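Local coordinates for BolA-like protein (Babesia bovis, PDB 3O2E) that is of uncharacterised function but, as a member of the BolA/IbaG family, may take part in binding a [2Fe-2S] cluster, at residues S34-Q39 against Q72-S77. Residues are numbered along the deposited sequence; the frame is centred on the assembly and turned at random.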
# COMPACT_ATOMS: atom_id res chain seq x y z
N SER A 34 3.55 9.26 -2.17
CA SER A 34 4.26 9.89 -3.27
C SER A 34 3.72 9.43 -4.64
O SER A 34 3.47 10.27 -5.51
CB SER A 34 5.74 9.63 -3.14
OG SER A 34 6.39 10.09 -4.30
N MET A 35 3.52 8.11 -4.81
CA MET A 35 3.10 7.56 -6.12
C MET A 35 1.58 7.61 -6.37
O MET A 35 1.14 7.90 -7.49
CB MET A 35 3.62 6.14 -6.32
CG MET A 35 3.34 5.63 -7.75
SD MET A 35 3.84 4.00 -8.30
CE MET A 35 5.54 4.25 -8.85
N LEU A 36 0.79 7.35 -5.32
CA LEU A 36 -0.62 7.11 -5.48
C LEU A 36 -1.54 8.21 -4.98
O LEU A 36 -2.72 8.16 -5.26
CB LEU A 36 -0.99 5.80 -4.82
CG LEU A 36 -0.14 4.61 -5.21
CD1 LEU A 36 -0.46 3.46 -4.23
CD2 LEU A 36 -0.36 4.23 -6.65
N SER A 37 -0.99 9.22 -4.28
CA SER A 37 -1.72 10.40 -3.88
C SER A 37 -3.11 10.02 -3.37
O SER A 37 -4.11 10.53 -3.86
CB SER A 37 -1.79 11.36 -5.07
OG SER A 37 -0.48 11.81 -5.37
N PRO A 38 -3.16 9.10 -2.39
CA PRO A 38 -4.47 8.58 -1.96
C PRO A 38 -5.32 9.62 -1.25
O PRO A 38 -4.79 10.53 -0.66
CB PRO A 38 -4.11 7.42 -1.02
CG PRO A 38 -2.78 7.84 -0.39
CD PRO A 38 -2.06 8.60 -1.54
N GLN A 39 -6.64 9.46 -1.33
CA GLN A 39 -7.60 10.23 -0.53
C GLN A 39 -7.63 9.68 0.89
O GLN A 39 -7.96 10.36 1.84
CB GLN A 39 -9.02 10.08 -1.14
CG GLN A 39 -9.27 10.80 -2.49
CD GLN A 39 -8.48 10.25 -3.67
OE1 GLN A 39 -8.29 9.04 -3.82
NE2 GLN A 39 -7.98 11.14 -4.50
N GLN A 72 -2.76 -3.88 -7.84
CA GLN A 72 -1.70 -4.46 -7.03
C GLN A 72 -0.34 -4.21 -7.62
O GLN A 72 0.59 -3.81 -6.91
CB GLN A 72 -1.91 -5.94 -6.86
CG GLN A 72 -3.10 -6.27 -6.00
CD GLN A 72 -3.30 -7.78 -5.88
OE1 GLN A 72 -2.34 -8.54 -5.67
NE2 GLN A 72 -4.53 -8.23 -6.06
N ARG A 73 -0.23 -4.36 -8.93
CA ARG A 73 1.00 -3.98 -9.60
C ARG A 73 1.46 -2.56 -9.36
O ARG A 73 2.64 -2.28 -9.13
CB ARG A 73 0.87 -4.27 -11.08
CG ARG A 73 0.85 -5.73 -11.32
CD ARG A 73 0.29 -6.05 -12.65
NE ARG A 73 0.65 -7.39 -13.02
CZ ARG A 73 0.05 -8.12 -13.94
NH1 ARG A 73 -1.00 -7.67 -14.60
NH2 ARG A 73 0.52 -9.33 -14.20
N LEU A 74 0.51 -1.63 -9.41
CA LEU A 74 0.83 -0.24 -9.20
C LEU A 74 1.35 0.01 -7.78
O LEU A 74 2.27 0.77 -7.57
CB LEU A 74 -0.42 0.59 -9.48
CG LEU A 74 -0.34 2.09 -9.68
CD1 LEU A 74 0.54 2.45 -10.85
CD2 LEU A 74 -1.75 2.61 -9.88
N VAL A 75 0.72 -0.59 -6.79
CA VAL A 75 1.17 -0.45 -5.40
C VAL A 75 2.54 -1.06 -5.19
O VAL A 75 3.41 -0.44 -4.57
CB VAL A 75 0.15 -1.04 -4.45
CG1 VAL A 75 0.63 -0.97 -3.00
CG2 VAL A 75 -1.17 -0.28 -4.66
N ASN A 76 2.77 -2.23 -5.76
CA ASN A 76 4.08 -2.88 -5.62
C ASN A 76 5.15 -2.09 -6.32
O ASN A 76 6.25 -2.00 -5.84
CB ASN A 76 4.04 -4.26 -6.20
CG ASN A 76 3.19 -5.19 -5.42
OD1 ASN A 76 2.99 -5.03 -4.21
ND2 ASN A 76 2.69 -6.19 -6.10
N SER A 77 4.81 -1.46 -7.44
CA SER A 77 5.78 -0.61 -8.11
C SER A 77 6.19 0.64 -7.28
O SER A 77 7.29 1.11 -7.42
CB SER A 77 5.31 -0.26 -9.51
OG SER A 77 4.77 1.02 -9.51
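Leu36 lays its two methyl branches against Leu74 and Val75 of helix 68-78. Leu36 CD2 meets Leu74 CG at 3.7 Å, and the two leucine side chains run past each other in opposite directions. Leu36 CD1 touches Val75 CG2 at 3.8 Å, where the side chains cross at nearly a right angle. CG of Leu36 stands anti to its own carbonyl carbon (chi1 -50°), and from there the fork reaches both partners. Val75 turns its CA-CB bond away from the 34-39 segment, and only the branch beside its backbone N reaches back to Leu36. The same valine packs on Ile58 of strand 52-59 and on Phe89 and Met91 of strand 86-94.

Met35 covers the more open side. Its chain is extended through chi2 (180°) and bends at chi3, bringing the thioether over the last turn of the 72-77 segment. Met35 SD lies 3.3 Å from Ser77 OG, and Met35 CE is 3.4 Å from that same oxygen. Met35 SD is also 3.7 Å from Leu74 O. Ser77 OG donates to Leu74 O at 3.2 Å, and the donor lies 31° out of the carbonyl plane. Met35 SD is thus not the acceptor of this hydroxyl.

The contact joins the C-terminal end of helix 25-36 to helix 68-78 in the BolA alpha/beta fold. Just beyond it, Ser37 leaves the helix with positive phi, and the chain turns toward strand 40-45. The buried half of the contact is purely apolar, while at the exposed edge a thioether lies against two oxygens. Van der Waals contact holds the two segments together, so shape fit matters here rather than bond direction.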